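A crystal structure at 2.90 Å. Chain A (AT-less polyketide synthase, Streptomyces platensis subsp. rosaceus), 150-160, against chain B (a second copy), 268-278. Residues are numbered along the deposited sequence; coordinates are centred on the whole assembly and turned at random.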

# COMPACT_ATOMS: atom_id res chain seq x y z
N SER A 150 -2.95 2.28 8.46
CA SER A 150 -2.95 3.61 7.87
C SER A 150 -2.41 4.65 8.83
O SER A 150 -1.71 5.58 8.44
CB SER A 150 -4.36 4.00 7.46
OG SER A 150 -5.29 3.46 8.37
N MSE A 151 -2.72 4.49 10.11
CA MSE A 151 -2.31 5.49 11.08
C MSE A 151 -0.81 5.51 11.27
O MSE A 151 -0.21 6.57 11.47
CB MSE A 151 -3.01 5.28 12.42
CG MSE A 151 -4.38 5.94 12.45
SE MSE A 151 -4.27 7.83 11.93
CE MSE A 151 -6.16 8.13 11.69
N LEU A 152 -0.20 4.34 11.19
CA LEU A 152 1.24 4.27 11.27
C LEU A 152 1.87 5.29 10.33
O LEU A 152 2.72 6.06 10.73
CB LEU A 152 1.72 2.87 10.94
CG LEU A 152 3.17 2.53 11.27
CD1 LEU A 152 3.30 1.03 11.37
CD2 LEU A 152 4.09 3.05 10.23
N ALA A 153 1.42 5.31 9.08
CA ALA A 153 1.98 6.23 8.10
C ALA A 153 1.44 7.64 8.31
O ALA A 153 2.22 8.59 8.39
CB ALA A 153 1.67 5.75 6.67
N ASN A 154 0.13 7.77 8.42
CA ASN A 154 -0.48 9.10 8.46
C ASN A 154 -0.04 9.91 9.69
O ASN A 154 0.19 11.11 9.61
CB ASN A 154 -2.01 9.00 8.40
CG ASN A 154 -2.52 8.31 7.13
OD1 ASN A 154 -1.84 8.26 6.10
ND2 ASN A 154 -3.73 7.80 7.20
N ARG A 155 0.09 9.24 10.82
CA ARG A 155 0.53 9.95 12.02
C ARG A 155 1.92 10.56 11.77
O ARG A 155 2.24 11.64 12.28
CB ARG A 155 0.52 9.01 13.23
CG ARG A 155 1.08 9.60 14.50
CD ARG A 155 0.39 9.03 15.73
NE ARG A 155 -0.11 7.68 15.49
CZ ARG A 155 -1.23 7.20 16.04
NH1 ARG A 155 -1.97 7.97 16.84
NH2 ARG A 155 -1.61 5.97 15.77
N ILE A 156 2.74 9.90 10.96
CA ILE A 156 4.06 10.43 10.66
C ILE A 156 3.95 11.68 9.80
O ILE A 156 4.58 12.69 10.09
CB ILE A 156 4.94 9.40 9.93
CG1 ILE A 156 5.44 8.35 10.92
CG2 ILE A 156 6.15 10.08 9.30
CD1 ILE A 156 5.78 7.00 10.27
N SER A 157 3.14 11.61 8.76
CA SER A 157 2.89 12.77 7.92
C SER A 157 2.28 13.88 8.76
O SER A 157 2.60 15.05 8.56
CB SER A 157 1.99 12.42 6.75
OG SER A 157 2.63 11.48 5.90
N TYR A 158 1.42 13.52 9.71
CA TYR A 158 0.85 14.51 10.64
C TYR A 158 1.95 15.14 11.51
O TYR A 158 2.02 16.36 11.66
CB TYR A 158 -0.21 13.87 11.52
CG TYR A 158 -0.84 14.80 12.54
CD1 TYR A 158 -1.89 15.62 12.20
CD2 TYR A 158 -0.38 14.85 13.86
CE1 TYR A 158 -2.48 16.46 13.13
CE2 TYR A 158 -0.95 15.70 14.80
CZ TYR A 158 -2.01 16.50 14.42
OH TYR A 158 -2.61 17.35 15.32
N VAL A 159 2.82 14.32 12.07
CA VAL A 159 3.89 14.84 12.92
C VAL A 159 4.86 15.75 12.15
O VAL A 159 5.28 16.77 12.66
CB VAL A 159 4.67 13.69 13.58
CG1 VAL A 159 6.00 14.16 14.09
CG2 VAL A 159 3.85 13.10 14.73
N LEU A 160 5.14 15.42 10.90
CA LEU A 160 6.11 16.16 10.11
C LEU A 160 5.50 17.28 9.29
O LEU A 160 6.22 18.08 8.70
CB LEU A 160 6.83 15.20 9.18
CG LEU A 160 7.54 14.07 9.93
CD1 LEU A 160 8.41 13.25 9.01
CD2 LEU A 160 8.35 14.66 11.09
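Chain B 268-278: NHGGRAGSLTA

The ring of Tyr158(A) is held between two residues of chain B, one over each face. Over one face, Arg272(B) CG lies 4.2 Å from the centroid of the Tyr158(A) ring, a CH-pi contact. Over the opposite face, Leu276(B) CA is also 4.2 Å from that centroid, and Leu276(B) CD1 reaches to 3.7 Å from Tyr158(A) CG. The chain B backbone passes round the ring between these two residues. Tyr158(A) OH comes to 3.4 Å from Ser275(B) CA, and Tyr158(A) CE1 to 3.5 Å from Leu276(B) N.

Chain A is helical throughout 150-160. Chain B ends a strand at 268-269 and continues as loop, closing with a type I turn from Ser275(B) to Ala278(B). The nearest CA atoms are those of Tyr158(A) and Gly271(B), 4.6 Å apart; Ser157(A) O comes to 3.8 Å from Gly271(B) CA. Gly271(B) has a positive phi of 68°, which favours glycine.

His269(B) points toward the helix. Its ring takes Ser157(A) CB over one face, 3.5 Å from the centroid. Asn154(A) CB is 3.5 Å from His269(B) NE2. The imidazole is also tied to its own loop, since Gly271(B) N donates a hydrogen bond of 2.8 Å to His269(B) ND1.

The side chain of Arg272(B) runs on past the tyrosine to the end of this helical stretch. Tyr158(A) O and Val159(A) CA lie over one face of its guanidinium, and Arg272(B) NH1 is 3.0 Å from Val159(A) O.

Chain B first follows the helix forward, from His269(B) at Asn154(A) and Ser157(A) to Arg272(B) at Tyr158(A) and Val159(A), and then doubles back, so that Leu276(B) reaches Arg155(A) and Met151(A). Leu276(B) CD2 lies 4.0 Å from SE of the selenomethionine Met151(A) and 3.6 Å from Arg155(A) NH1. Thr277(B) adds a looser contact, with CG2 4.2 Å from Met151(A) CE. The two stretches bury 655 Å² between them, both sides summed.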

# COMPACT_ATOMS: atom_id res chain seq x y z
N ASN B 268 -2.69 12.99 -1.93
CA ASN B 268 -1.79 13.78 -1.09
C ASN B 268 -2.16 13.57 0.36
O ASN B 268 -3.10 12.85 0.65
CB ASN B 268 -1.85 15.27 -1.44
CG ASN B 268 -3.09 16.00 -0.88
OD1 ASN B 268 -4.04 15.38 -0.39
ND2 ASN B 268 -3.09 17.32 -1.01
N HIS B 269 -1.43 14.17 1.28
CA HIS B 269 -1.80 13.99 2.66
C HIS B 269 -2.00 15.34 3.30
O HIS B 269 -1.39 16.32 2.89
CB HIS B 269 -0.77 13.18 3.43
CG HIS B 269 -1.17 12.91 4.85
ND1 HIS B 269 -0.89 13.77 5.88
CD2 HIS B 269 -1.82 11.86 5.40
CE1 HIS B 269 -1.36 13.27 7.01
NE2 HIS B 269 -1.93 12.11 6.75
N GLY B 270 -2.86 15.36 4.31
CA GLY B 270 -3.23 16.58 4.99
C GLY B 270 -2.14 17.30 5.75
O GLY B 270 -2.23 18.51 5.91
N GLY B 271 -1.12 16.58 6.23
CA GLY B 271 -0.10 17.19 7.07
C GLY B 271 -0.69 17.58 8.42
O GLY B 271 -1.54 16.88 8.93
N ARG B 272 -0.29 18.71 8.99
CA ARG B 272 -0.84 19.10 10.29
C ARG B 272 -2.12 19.92 10.15
O ARG B 272 -2.09 21.08 9.73
CB ARG B 272 0.17 19.87 11.12
CG ARG B 272 0.59 19.11 12.37
CD ARG B 272 1.24 20.05 13.34
NE ARG B 272 1.92 19.37 14.42
CZ ARG B 272 3.20 19.05 14.41
NH1 ARG B 272 3.94 19.37 13.36
NH2 ARG B 272 3.73 18.43 15.45
N ALA B 273 -3.23 19.31 10.56
CA ALA B 273 -4.55 19.84 10.29
C ALA B 273 -5.29 20.31 11.54
O ALA B 273 -6.49 20.61 11.49
CB ALA B 273 -5.38 18.79 9.55
N GLY B 274 -4.61 20.37 12.67
CA GLY B 274 -5.28 20.80 13.88
C GLY B 274 -5.51 19.63 14.81
O GLY B 274 -5.27 19.72 16.03
N SER B 275 -6.01 18.55 14.24
CA SER B 275 -5.96 17.26 14.90
C SER B 275 -5.79 16.16 13.86
O SER B 275 -5.97 16.37 12.65
CB SER B 275 -7.21 17.02 15.75
OG SER B 275 -8.38 17.15 14.98
N LEU B 276 -5.43 14.98 14.36
CA LEU B 276 -5.15 13.83 13.54
C LEU B 276 -6.26 13.59 12.51
O LEU B 276 -5.98 13.30 11.34
CB LEU B 276 -4.95 12.61 14.44
CG LEU B 276 -4.26 11.38 13.85
CD1 LEU B 276 -3.05 11.82 13.07
CD2 LEU B 276 -3.89 10.37 14.96
N THR B 277 -7.51 13.74 12.95
CA THR B 277 -8.65 13.32 12.15
C THR B 277 -9.55 14.48 11.71
O THR B 277 -10.66 14.25 11.22
CB THR B 277 -9.49 12.31 12.92
OG1 THR B 277 -10.01 12.94 14.09
CG2 THR B 277 -8.63 11.12 13.33
N ALA B 278 -9.08 15.71 11.88
CA ALA B 278 -9.75 16.89 11.33
C ALA B 278 -9.52 17.04 9.82
O ALA B 278 -8.45 16.70 9.31
CB ALA B 278 -9.27 18.14 12.05